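PDB 5GKM: AT5g51070/K3K7_27 from Arabidopsis thaliana, which is a Clp-family chaperone, represented here by its N-terminal domain, and probably couples ATP binding and hydrolysis to chaperone work. Local coordinates for residues A[14-19]-A[45-50]; A[33-38]-A[100-105]; A[51-56]-A[119-124]; A[123-128]-A[152-157]. All blocks are in the same frame, centred on the assembly; numbering follows the deposited sequence.

Contact 1: A[14-19]-A[45-50]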
loop_
_atom_site.group_PDB
_atom_site.type_symbol
_atom_site.label_atom_id
_atom_site.label_comp_id
_atom_site.label_asym_id
_atom_site.label_seq_id
_atom_site.Cartn_x
_atom_site.Cartn_y
_atom_site.Cartn_z
ATOM N N ALA A 14 2.062 -10.269 2.566
ATOM C CA ALA A 14 2.570 -8.921 2.631
ATOM C C ALA A 14 3.643 -8.671 1.561
ATOM O O ALA A 14 3.714 -7.640 1.000
ATOM C CB ALA A 14 3.123 -8.634 4.005
ATOM N N ILE A 15 4.486 -9.663 1.410
ATOM C CA ILE A 15 5.558 -9.584 0.444
ATOM C C ILE A 15 4.977 -9.493 -0.963
ATOM O O ILE A 15 5.458 -8.765 -1.737
ATOM C CB ILE A 15 6.511 -10.793 0.543
ATOM C CG1 ILE A 15 7.204 -10.832 1.889
ATOM C CG2 ILE A 15 7.502 -10.819 -0.606
ATOM C CD1 ILE A 15 8.240 -9.815 1.991
ATOM N N ARG A 16 3.921 -10.239 -1.220
ATOM C CA ARG A 16 3.307 -10.191 -2.512
ATOM C C ARG A 16 2.724 -8.810 -2.800
ATOM O O ARG A 16 2.877 -8.288 -3.845
ATOM C CB ARG A 16 2.268 -11.290 -2.645
ATOM C CG ARG A 16 1.593 -11.418 -3.975
ATOM C CD ARG A 16 0.560 -12.537 -3.897
ATOM N NE ARG A 16 1.153 -13.798 -3.552
ATOM C CZ ARG A 16 0.762 -14.521 -2.532
ATOM N NH1 ARG A 16 -0.192 -14.072 -1.717
ATOM N NH2 ARG A 16 1.344 -15.663 -2.320
ATOM N N ALA A 17 2.087 -8.225 -1.812
ATOM C CA ALA A 17 1.551 -6.901 -1.992
ATOM C C ALA A 17 2.642 -5.880 -2.297
ATOM O O ALA A 17 2.462 -4.973 -3.032
ATOM C CB ALA A 17 0.776 -6.457 -0.737
ATOM N N ILE A 18 3.746 -6.053 -1.615
ATOM C CA ILE A 18 4.888 -5.173 -1.858
ATOM C C ILE A 18 5.476 -5.303 -3.285
ATOM O O ILE A 18 5.689 -4.350 -3.949
ATOM C CB ILE A 18 5.972 -5.372 -0.791
ATOM C CG1 ILE A 18 5.420 -4.926 0.538
ATOM C CG2 ILE A 18 7.230 -4.610 -1.131
ATOM C CD1 ILE A 18 6.296 -5.277 1.686
ATOM N N ILE A 19 5.643 -6.535 -3.707
ATOM C CA ILE A 19 6.069 -6.778 -5.079
ATOM C C ILE A 19 5.045 -6.216 -6.078
ATOM O O ILE A 19 5.397 -5.666 -7.081
ATOM C CB ILE A 19 6.284 -8.285 -5.294
ATOM C CG1 ILE A 19 7.511 -8.724 -4.522
ATOM C CG2 ILE A 19 6.432 -8.623 -6.752
ATOM C CD1 ILE A 19 7.637 -10.204 -4.320
ATOM N N GLU A 45 -3.457 -7.563 -4.200
ATOM C CA GLU A 45 -3.202 -8.769 -3.462
ATOM C C GLU A 45 -4.435 -9.373 -2.773
ATOM O O GLU A 45 -4.538 -10.557 -2.651
ATOM C CB GLU A 45 -2.035 -8.557 -2.497
ATOM C CG GLU A 45 -1.513 -9.794 -1.792
ATOM C CD GLU A 45 -2.410 -10.264 -0.673
ATOM O OE1 GLU A 45 -3.085 -9.455 -0.068
ATOM O OE2 GLU A 45 -2.353 -11.445 -0.426
ATOM N N ASP A 46 -5.319 -8.511 -2.294
ATOM C CA ASP A 46 -6.369 -8.988 -1.407
ATOM C C ASP A 46 -7.370 -9.859 -2.195
ATOM O O ASP A 46 -7.886 -9.434 -3.136
ATOM C CB ASP A 46 -7.014 -7.762 -0.757
ATOM C CG ASP A 46 -8.007 -8.088 0.333
ATOM O OD1 ASP A 46 -8.341 -9.223 0.528
ATOM O OD2 ASP A 46 -8.362 -7.172 0.989
ATOM N N ARG A 47 -7.571 -11.080 -1.738
ATOM C CA ARG A 47 -8.423 -12.052 -2.395
ATOM C C ARG A 47 -9.811 -12.075 -1.776
ATOM O O ARG A 47 -10.559 -12.931 -2.066
ATOM C CB ARG A 47 -7.802 -13.459 -2.370
ATOM C CG ARG A 47 -6.494 -13.596 -3.143
ATOM C CD ARG A 47 -5.877 -14.976 -3.112
ATOM N NE ARG A 47 -4.479 -15.019 -3.491
ATOM C CZ ARG A 47 -3.765 -16.122 -3.610
ATOM N NH1 ARG A 47 -4.297 -17.292 -3.374
ATOM N NH2 ARG A 47 -2.508 -16.058 -3.915
ATOM N N ASP A 48 -10.129 -11.113 -0.938
ATOM C CA ASP A 48 -11.439 -11.059 -0.306
ATOM C C ASP A 48 -12.472 -10.907 -1.396
ATOM O O ASP A 48 -12.375 -10.084 -2.207
ATOM C CB ASP A 48 -11.484 -9.854 0.628
ATOM C CG ASP A 48 -12.752 -9.776 1.461
ATOM O OD1 ASP A 48 -13.752 -10.310 1.000
ATOM O OD2 ASP A 48 -12.705 -9.169 2.530
ATOM N N PRO A 49 -13.519 -11.751 -1.404
ATOM C CA PRO A 49 -14.526 -11.684 -2.463
ATOM C C PRO A 49 -15.346 -10.426 -2.393
ATOM O O PRO A 49 -15.923 -10.034 -3.356
ATOM C CB PRO A 49 -15.378 -12.957 -2.267
ATOM C CG PRO A 49 -15.130 -13.368 -0.916
ATOM C CD PRO A 49 -13.751 -12.888 -0.530
ATOM N N GLN A 50 -15.315 -9.764 -1.253
ATOM C CA GLN A 50 -16.040 -8.516 -1.049
ATOM C C GLN A 50 -15.180 -7.261 -1.349
ATOM O O GLN A 50 -15.543 -6.188 -1.051
ATOM C CB GLN A 50 -16.598 -8.453 0.366
ATOM C CG GLN A 50 -17.473 -9.638 0.715
ATOM C CD GLN A 50 -18.605 -9.760 -0.272
ATOM O OE1 GLN A 50 -19.104 -8.763 -0.733
ATOM N NE2 GLN A 50 -18.981 -10.982 -0.635
#
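E45, R16 and R47 give up most of the surface buried here, and they show how a charged pair can lean on its aliphatic stems. The E45 stem rests on helix 12-27 first: CB of E45 lies 3.9 Å from CB of A17, and CG of E45 lies 4.0 Å from CD of R16. The chain of R16 runs straight through its first two torsions, CG anti to the backbone N (chi1 -177°), and bends only at chi3, which brings the guanidinium beside the E45 carboxylate. The two planes are nearly coplanar, 18° apart, and OE2 of E45 sits at the guanidinium edge, but the salt bridge is long, 3.6 Å from NH1 of R16. Each charge has a stronger partner on helix 12-27: E12, one turn earlier, for R16, and R13 for E45. R47 stretches back from the loop and lays NH2 over one face of the R16 guanidinium, 3.8 Å from NH1 of R16; the like charges are probably eased by E45 and E12, both paired with R16. The contact thus ties the first helix of this Clp N-terminal domain to the C-terminal end of helix 35-45, with P120 of helix 120-130 packed against both A14 and E45.

Contact 2: A[33-38]-A[100-105]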
loop_
_atom_site.group_PDB
_atom_site.type_symbol
_atom_site.label_atom_id
_atom_site.label_comp_id
_atom_site.label_asym_id
_atom_site.label_seq_id
_atom_site.Cartn_x
_atom_site.Cartn_y
_atom_site.Cartn_z
ATOM N N VAL A 33 8.318 3.596 -5.870
ATOM C CA VAL A 33 7.013 3.268 -5.347
ATOM C C VAL A 33 6.631 4.281 -4.274
ATOM O O VAL A 33 7.263 4.392 -3.288
ATOM C CB VAL A 33 7.070 1.909 -4.644
ATOM C CG1 VAL A 33 5.740 1.569 -4.030
ATOM C CG2 VAL A 33 7.461 0.833 -5.613
ATOM N N TYR A 34 5.586 5.030 -4.533
ATOM C CA TYR A 34 5.041 5.941 -3.573
ATOM C C TYR A 34 3.778 5.307 -2.951
ATOM O O TYR A 34 3.427 4.242 -3.290
ATOM C CB TYR A 34 4.774 7.309 -4.171
ATOM C CG TYR A 34 5.993 8.165 -4.419
ATOM C CD1 TYR A 34 6.746 8.016 -5.540
ATOM C CD2 TYR A 34 6.344 9.125 -3.524
ATOM C CE1 TYR A 34 7.846 8.814 -5.756
ATOM C CE2 TYR A 34 7.446 9.934 -3.716
ATOM C CZ TYR A 34 8.205 9.756 -4.828
ATOM O OH TYR A 34 9.271 10.587 -5.034
ATOM N N THR A 35 3.171 5.981 -1.999
ATOM C CA THR A 35 2.176 5.321 -1.190
ATOM C C THR A 35 0.906 4.961 -1.926
ATOM O O THR A 35 0.260 4.056 -1.566
ATOM C CB THR A 35 1.895 6.023 0.146
ATOM O OG1 THR A 35 1.572 7.378 -0.072
ATOM C CG2 THR A 35 3.088 5.911 0.984
ATOM N N GLN A 36 0.559 5.745 -2.928
ATOM C CA GLN A 36 -0.583 5.370 -3.748
ATOM C C GLN A 36 -0.338 4.046 -4.516
ATOM O O GLN A 36 -1.224 3.341 -4.812
ATOM C CB GLN A 36 -1.036 6.498 -4.689
ATOM C CG GLN A 36 -0.091 6.800 -5.838
ATOM C CD GLN A 36 0.992 7.789 -5.491
ATOM O OE1 GLN A 36 1.312 8.007 -4.360
ATOM N NE2 GLN A 36 1.531 8.400 -6.512
ATOM N N HIS A 37 0.905 3.805 -4.868
ATOM C CA HIS A 37 1.270 2.564 -5.482
ATOM C C HIS A 37 1.196 1.385 -4.551
ATOM O O HIS A 37 0.846 0.317 -4.921
ATOM C CB HIS A 37 2.613 2.656 -6.186
ATOM C CG HIS A 37 2.754 3.890 -7.012
ATOM N ND1 HIS A 37 3.743 4.782 -6.840
ATOM C CD2 HIS A 37 1.964 4.374 -8.035
ATOM C CE1 HIS A 37 3.582 5.778 -7.703
ATOM N NE2 HIS A 37 2.499 5.521 -8.443
ATOM N N LEU A 38 1.602 1.631 -3.323
ATOM C CA LEU A 38 1.457 0.623 -2.295
ATOM C C LEU A 38 -0.037 0.277 -2.093
ATOM O O LEU A 38 -0.379 -0.830 -1.906
ATOM C CB LEU A 38 2.072 1.123 -0.993
ATOM C CG LEU A 38 1.978 0.126 0.147
ATOM C CD1 LEU A 38 2.636 -1.217 -0.175
ATOM C CD2 LEU A 38 2.557 0.730 1.404
ATOM N N LYS A 100 8.569 3.952 2.849
ATOM C CA LYS A 100 9.375 3.335 3.865
ATOM C C LYS A 100 8.832 3.627 5.274
ATOM O O LYS A 100 8.956 2.850 6.166
ATOM C CB LYS A 100 10.836 3.768 3.752
ATOM C CG LYS A 100 11.533 3.233 2.505
ATOM C CD LYS A 100 12.966 3.765 2.430
ATOM C CE LYS A 100 13.769 3.358 1.220
ATOM N NZ LYS A 100 14.002 1.896 1.191
ATOM N N ARG A 101 8.310 4.804 5.422
ATOM C CA ARG A 101 7.733 5.204 6.674
ATOM C C ARG A 101 6.551 4.297 6.976
ATOM O O ARG A 101 6.383 3.867 8.051
ATOM C CB ARG A 101 7.316 6.651 6.619
ATOM C CG ARG A 101 6.655 7.133 7.867
ATOM C CD ARG A 101 6.556 8.642 7.973
ATOM N NE ARG A 101 5.579 8.984 9.020
ATOM C CZ ARG A 101 4.990 10.159 9.211
ATOM N NH1 ARG A 101 5.273 11.196 8.469
ATOM N NH2 ARG A 101 4.096 10.301 10.163
ATOM N N VAL A 102 5.762 4.019 5.955
ATOM C CA VAL A 102 4.638 3.146 6.150
ATOM C C VAL A 102 5.058 1.743 6.588
ATOM O O VAL A 102 4.452 1.144 7.425
ATOM C CB VAL A 102 3.765 3.105 4.866
ATOM C CG1 VAL A 102 2.786 1.944 4.874
ATOM C CG2 VAL A 102 3.047 4.424 4.702
ATOM N N PHE A 103 6.092 1.234 5.965
ATOM C CA PHE A 103 6.531 -0.083 6.272
ATOM C C PHE A 103 6.992 -0.110 7.728
ATOM O O PHE A 103 6.784 -1.037 8.396
ATOM C CB PHE A 103 7.716 -0.534 5.392
ATOM C CG PHE A 103 7.378 -0.791 3.956
ATOM C CD1 PHE A 103 6.142 -1.138 3.584
ATOM C CD2 PHE A 103 8.331 -0.701 2.999
ATOM C CE1 PHE A 103 5.815 -1.365 2.275
ATOM C CE2 PHE A 103 8.023 -0.943 1.680
ATOM C CZ PHE A 103 6.755 -1.290 1.329
ATOM N N GLU A 104 7.698 0.938 8.144
ATOM C CA GLU A 104 8.181 0.998 9.531
ATOM C C GLU A 104 7.006 1.063 10.486
ATOM O O GLU A 104 7.010 0.416 11.464
ATOM C CB GLU A 104 9.192 2.138 9.804
ATOM C CG GLU A 104 9.569 2.317 11.284
ATOM C CD GLU A 104 10.267 1.117 11.957
ATOM O OE1 GLU A 104 10.785 0.250 11.282
ATOM O OE2 GLU A 104 10.312 1.064 13.204
ATOM N N ALA A 105 5.994 1.812 10.113
ATOM C CA ALA A 105 4.803 1.864 10.957
ATOM C C ALA A 105 4.138 0.497 11.079
ATOM O O ALA A 105 3.635 0.160 12.072
ATOM C CB ALA A 105 3.794 2.870 10.447
#
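L38 sets CD2 against both V102 and F103, while CD1 meets F103 only. With CG anti to the backbone N (chi1 -180°), the leucine reaches straight out of helix 35-45 and meets V102 tip to tip, CD2 of L38 lying 3.7 Å from CG1 of V102. The same CD2 is 4.0 Å from CE1 of F103, and CD1 of L38 stands equally close to that ring carbon, so the forked end of the leucine faces one corner of the ring. The ring itself is fixed further by an edge-to-face stack with F95 and by I18 of helix 12-27. This is the helix-on-helix packing of the all-alpha Clp N-terminal domain, with buried branched side chains meeting where helices 35-45 and 97-112 pass. A turn earlier, T35 adds a methyl: CG2 of T35 approaches CG2 of V102 at 4.0 Å, the two side chains crossing at a slant. Its chi1 of 54° sends the hydroxyl a different way from the methyl, and OG1 hydrogen-bonds to D131, so the threonine presents carbon to the valine while its polar atom is satisfied. At the start of the helix, N of Y34 donates to ND1 of H37 at 3.0 Å, near the imidazole plane.

Contact 3: A[51-56]-A[119-124]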
loop_
_atom_site.group_PDB
_atom_site.type_symbol
_atom_site.label_atom_id
_atom_site.label_comp_id
_atom_site.label_asym_id
_atom_site.label_seq_id
_atom_site.Cartn_x
_atom_site.Cartn_y
_atom_site.Cartn_z
ATOM N N GLY A 51 -14.041 -7.491 -1.983
ATOM C CA GLY A 51 -13.158 -6.415 -2.376
ATOM C C GLY A 51 -12.181 -6.068 -1.275
ATOM O O GLY A 51 -12.160 -6.709 -0.293
ATOM N N PHE A 52 -11.363 -5.048 -1.512
ATOM C CA PHE A 52 -10.266 -4.719 -0.618
ATOM C C PHE A 52 -10.844 -4.337 0.755
ATOM O O PHE A 52 -11.618 -3.473 0.852
ATOM C CB PHE A 52 -9.525 -3.508 -1.228
ATOM C CG PHE A 52 -8.449 -2.890 -0.354
ATOM C CD1 PHE A 52 -7.381 -3.607 0.051
ATOM C CD2 PHE A 52 -8.529 -1.566 -0.002
ATOM C CE1 PHE A 52 -6.387 -3.040 0.802
ATOM C CE2 PHE A 52 -7.542 -0.987 0.748
ATOM C CZ PHE A 52 -6.486 -1.738 1.164
ATOM N N LEU A 53 -10.432 -5.094 1.737
ATOM C CA LEU A 53 -10.854 -4.924 3.122
ATOM C C LEU A 53 -12.395 -4.939 3.222
ATOM O O LEU A 53 -12.972 -4.338 4.082
ATOM C CB LEU A 53 -10.221 -3.679 3.736
ATOM C CG LEU A 53 -8.736 -3.802 4.012
ATOM C CD1 LEU A 53 -8.166 -2.463 4.380
ATOM C CD2 LEU A 53 -8.455 -4.805 5.100
ATOM N N GLY A 54 -13.009 -5.639 2.294
ATOM C CA GLY A 54 -14.438 -5.843 2.277
ATOM C C GLY A 54 -15.200 -4.662 1.777
ATOM O O GLY A 54 -16.400 -4.610 1.920
ATOM N N SER A 55 -14.500 -3.709 1.211
ATOM C CA SER A 55 -15.061 -2.452 0.797
ATOM C C SER A 55 -15.706 -2.347 -0.577
ATOM O O SER A 55 -16.209 -1.303 -0.924
ATOM C CB SER A 55 -13.965 -1.409 0.808
ATOM O OG SER A 55 -13.126 -1.588 -0.290
ATOM N N GLY A 56 -15.587 -3.364 -1.393
ATOM C CA GLY A 56 -16.049 -3.239 -2.747
ATOM C C GLY A 56 -15.118 -2.518 -3.715
ATOM O O GLY A 56 -15.418 -2.373 -4.853
ATOM N N ALA A 119 1.586 -8.450 8.468
ATOM C CA ALA A 119 0.656 -8.791 7.436
ATOM C C ALA A 119 0.270 -7.580 6.605
ATOM O O ALA A 119 0.527 -6.517 6.925
ATOM C CB ALA A 119 -0.577 -9.463 8.010
ATOM N N PRO A 120 -0.439 -7.845 5.511
ATOM C CA PRO A 120 -0.906 -6.720 4.697
ATOM C C PRO A 120 -1.786 -5.738 5.511
ATOM O O PRO A 120 -1.822 -4.587 5.257
ATOM C CB PRO A 120 -1.758 -7.409 3.616
ATOM C CG PRO A 120 -1.144 -8.715 3.454
ATOM C CD PRO A 120 -0.774 -9.118 4.852
ATOM N N GLU A 121 -2.491 -6.302 6.470
ATOM C CA GLU A 121 -3.369 -5.512 7.287
ATOM C C GLU A 121 -2.594 -4.500 8.141
ATOM O O GLU A 121 -3.026 -3.445 8.339
ATOM C CB GLU A 121 -4.259 -6.402 8.112
ATOM C CG GLU A 121 -5.258 -7.106 7.247
ATOM C CD GLU A 121 -4.729 -8.332 6.513
ATOM O OE1 GLU A 121 -3.717 -8.886 6.799
ATOM O OE2 GLU A 121 -5.441 -8.725 5.658
ATOM N N HIS A 122 -1.437 -4.903 8.638
ATOM C CA HIS A 122 -0.575 -3.995 9.338
ATOM C C HIS A 122 -0.070 -2.900 8.435
ATOM O O HIS A 122 0.079 -1.804 8.839
ATOM C CB HIS A 122 0.644 -4.688 9.905
ATOM C CG HIS A 122 0.339 -5.724 10.958
ATOM N ND1 HIS A 122 0.564 -7.024 10.800
ATOM C CD2 HIS A 122 -0.189 -5.583 12.205
ATOM C CE1 HIS A 122 0.208 -7.662 11.895
ATOM N NE2 HIS A 122 -0.262 -6.783 12.744
ATOM N N ILE A 123 0.270 -3.269 7.209
ATOM C CA ILE A 123 0.682 -2.293 6.217
ATOM C C ILE A 123 -0.435 -1.312 5.901
ATOM O O ILE A 123 -0.209 -0.182 5.757
ATOM C CB ILE A 123 1.220 -2.924 4.896
ATOM C CG1 ILE A 123 2.397 -3.849 5.220
ATOM C CG2 ILE A 123 1.554 -1.829 3.886
ATOM C CD1 ILE A 123 2.878 -4.715 4.076
ATOM N N ALA A 124 -1.642 -1.825 5.795
ATOM C CA ALA A 124 -2.764 -0.929 5.567
ATOM C C ALA A 124 -2.979 0.067 6.713
ATOM O O ALA A 124 -3.235 1.177 6.482
ATOM C CB ALA A 124 -4.047 -1.714 5.311
#
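L53 reaches from the loop after helix 35-45 toward E121 and A124, a loop-on-helix contact within the all-alpha Clp N-terminal domain. Helix 120-130 opens with A119 at its N-cap position, where the backbone N of A119 donates to ND1 of H122 at 2.9 Å. The bond is nearly straight (171°) and lies almost exactly in the imidazole plane, which fixes the rotation of the ring at the start of the helix. P120 follows as the first helical residue and packs against T11. E121 is the first to touch the loop, and it does so with its stem: CG of E121 is 4.5 Å from CD2 of L53, a loose approach. Its carboxylate serves other partners, OE2 of E121 forming salt bridges with both R13 and R156, so OE2 of this buried acid is gripped by two arginines. I123 looks elsewhere, onto L38 and V102. A124 then receives the second leucine branch, its CB 4.3 Å from CD1 of L53. The two methyls of L53 are thus divided between residues almost one turn apart on the helix. Behind the leucine, CD1 of L53 also lies over one face of the F52 ring, near its rim. The turn is closed by F52 O, which accepts from the backbone N of S55 at 2.9 Å and from OG of S55 at 2.7 Å, the hydroxyl lying in the carbonyl plane.

Contact 4: A[123-128]-A[152-157]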
loop_
_atom_site.group_PDB
_atom_site.type_symbol
_atom_site.label_atom_id
_atom_site.label_comp_id
_atom_site.label_asym_id
_atom_site.label_seq_id
_atom_site.Cartn_x
_atom_site.Cartn_y
_atom_site.Cartn_z
ATOM N N ILE A 123 0.270 -3.269 7.209
ATOM C CA ILE A 123 0.682 -2.293 6.217
ATOM C C ILE A 123 -0.435 -1.312 5.901
ATOM O O ILE A 123 -0.209 -0.182 5.757
ATOM C CB ILE A 123 1.220 -2.924 4.896
ATOM C CG1 ILE A 123 2.397 -3.849 5.220
ATOM C CG2 ILE A 123 1.554 -1.829 3.886
ATOM C CD1 ILE A 123 2.878 -4.715 4.076
ATOM N N ALA A 124 -1.642 -1.825 5.795
ATOM C CA ALA A 124 -2.764 -0.929 5.567
ATOM C C ALA A 124 -2.979 0.067 6.713
ATOM O O ALA A 124 -3.235 1.177 6.482
ATOM C CB ALA A 124 -4.047 -1.714 5.311
ATOM N N VAL A 125 -2.840 -0.415 7.930
ATOM C CA VAL A 125 -3.021 0.480 9.057
ATOM C C VAL A 125 -1.964 1.563 8.982
ATOM O O VAL A 125 -2.242 2.668 9.210
ATOM C CB VAL A 125 -2.955 -0.229 10.425
ATOM C CG1 VAL A 125 -3.114 0.779 11.559
ATOM C CG2 VAL A 125 -4.081 -1.237 10.492
ATOM N N GLY A 126 -0.765 1.176 8.618
ATOM C CA GLY A 126 0.288 2.150 8.451
ATOM C C GLY A 126 -0.017 3.134 7.354
ATOM O O GLY A 126 0.163 4.279 7.505
ATOM N N LEU A 127 -0.506 2.613 6.246
ATOM C CA LEU A 127 -0.728 3.417 5.108
ATOM C C LEU A 127 -1.743 4.485 5.409
ATOM O O LEU A 127 -1.645 5.586 4.948
ATOM C CB LEU A 127 -1.180 2.536 3.954
ATOM C CG LEU A 127 -1.531 3.131 2.605
ATOM C CD1 LEU A 127 -0.317 3.862 2.077
ATOM C CD2 LEU A 127 -1.962 2.066 1.613
ATOM N N PHE A 128 -2.721 4.113 6.201
ATOM C CA PHE A 128 -3.847 4.974 6.448
ATOM C C PHE A 128 -3.650 5.844 7.679
ATOM O O PHE A 128 -4.572 6.469 8.086
ATOM C CB PHE A 128 -5.142 4.157 6.601
ATOM C CG PHE A 128 -5.490 3.338 5.385
ATOM C CD1 PHE A 128 -5.116 3.777 4.150
ATOM C CD2 PHE A 128 -6.188 2.142 5.472
ATOM C CE1 PHE A 128 -5.392 3.057 3.035
ATOM C CE2 PHE A 128 -6.473 1.397 4.340
ATOM C CZ PHE A 128 -6.049 1.859 3.139
ATOM N N ALA A 152 -11.478 -2.017 9.482
ATOM C CA ALA A 152 -11.646 -3.307 8.908
ATOM C C ALA A 152 -10.341 -4.116 8.937
ATOM O O ALA A 152 -10.375 -5.271 9.087
ATOM C CB ALA A 152 -12.177 -3.215 7.480
ATOM N N ALA A 153 -9.216 -3.459 8.725
ATOM C CA ALA A 153 -7.972 -4.157 8.776
ATOM C C ALA A 153 -7.687 -4.666 10.180
ATOM O O ALA A 153 -7.233 -5.725 10.359
ATOM C CB ALA A 153 -6.827 -3.264 8.300
ATOM N N LEU A 154 -7.958 -3.823 11.152
ATOM C CA LEU A 154 -7.762 -4.217 12.527
ATOM C C LEU A 154 -8.671 -5.397 12.892
ATOM O O LEU A 154 -8.278 -6.260 13.616
ATOM C CB LEU A 154 -7.978 -3.040 13.461
ATOM C CG LEU A 154 -6.909 -1.960 13.424
ATOM C CD1 LEU A 154 -7.336 -0.707 14.101
ATOM C CD2 LEU A 154 -5.528 -2.357 13.910
ATOM N N THR A 155 -9.880 -5.388 12.374
ATOM C CA THR A 155 -10.811 -6.468 12.587
ATOM C C THR A 155 -10.307 -7.783 12.022
ATOM O O THR A 155 -10.355 -8.797 12.683
ATOM C CB THR A 155 -12.218 -6.111 12.096
ATOM O OG1 THR A 155 -12.687 -4.981 12.811
ATOM C CG2 THR A 155 -13.144 -7.232 12.270
ATOM N N ARG A 156 -9.718 -7.739 10.854
ATOM C CA ARG A 156 -9.133 -8.921 10.297
ATOM C C ARG A 156 -8.022 -9.506 11.147
ATOM O O ARG A 156 -7.902 -10.678 11.296
ATOM C CB ARG A 156 -8.562 -8.632 8.918
ATOM C CG ARG A 156 -9.541 -8.779 7.807
ATOM C CD ARG A 156 -8.796 -8.755 6.520
ATOM N NE ARG A 156 -9.617 -8.625 5.369
ATOM C CZ ARG A 156 -9.166 -8.486 4.132
ATOM N NH1 ARG A 156 -7.870 -8.462 3.880
ATOM N NH2 ARG A 156 -10.004 -8.353 3.171
ATOM N N LEU A 157 -7.225 -8.650 11.720
ATOM C CA LEU A 157 -6.118 -9.120 12.509
ATOM C C LEU A 157 -6.541 -9.826 13.794
ATOM O O LEU A 157 -5.789 -10.503 14.407
ATOM C CB LEU A 157 -5.209 -7.957 12.849
ATOM C CG LEU A 157 -4.398 -7.403 11.684
ATOM C CD1 LEU A 157 -3.886 -6.019 11.979
ATOM C CD2 LEU A 157 -3.236 -8.317 11.381
#
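V125 meets segment 152-157 through one branch, CG2, which touches both A153 and L154. Its chi1 of 178° puts CG1 anti to the backbone N and CG2 anti to the carbonyl carbon, and the latter methyl is thereby carried to the facing helix. There CG2 of V125 lies 4.1 Å from CB of A153 and 3.9 Å from CD2 of L154. The leucine starts out from the flank of its helix, but with CG anti to the carbonyl carbon (chi1 -71°) it folds back until CD2 borders the valine, the two side chains crossing at about a right angle. CG of L154 is close as well, 4.1 Å from CG2 of V125, so the valine methyl meets the CG-CD2 side of the leucine. These residues pair two antiparallel helices of the all-alpha Clp N-terminal domain, whose short segments run at 157° to each other with their axes 9.6 Å apart. Beside the valine, two alanines face each other: CB of A124 is 4.4 Å from CB of A153, and the closest CA pair is V125 and A153, 6.8 Å apart. Beyond the two segments, V125 continues onto T150 and onto Y109 of helix 97-112, while L154 also touches M113. F128, one turn after A124, packs on M146, L149 and T150, extending the seam toward the start of helix 146-158.

Helix 120-130 is the shared element: the segments of contacts 3 and 4 overlap at I123 and A124, A124 touches the partner segment in both, and their centres lie about 6 Å apart. I123 also carries the core toward contact 2, its CG2 3.7 Å from CD2 of L38, and toward contact 1, its CD1 3.9 Å from CB of A14. Contacts 1 and 2, about 15 Å apart between centres, meet where CG1 of I18 lies 4.0 Å from CZ of F103. A polar junction complements this apolar core: R156 of the 152-157 segment bridges D46 and D48 of contact 1, NH2 of R156 being 2.9 Å from OD2 of D48, and E121 of contact 3. D46 accepts from the backbone N of L53 too, joining contacts 1 and 3.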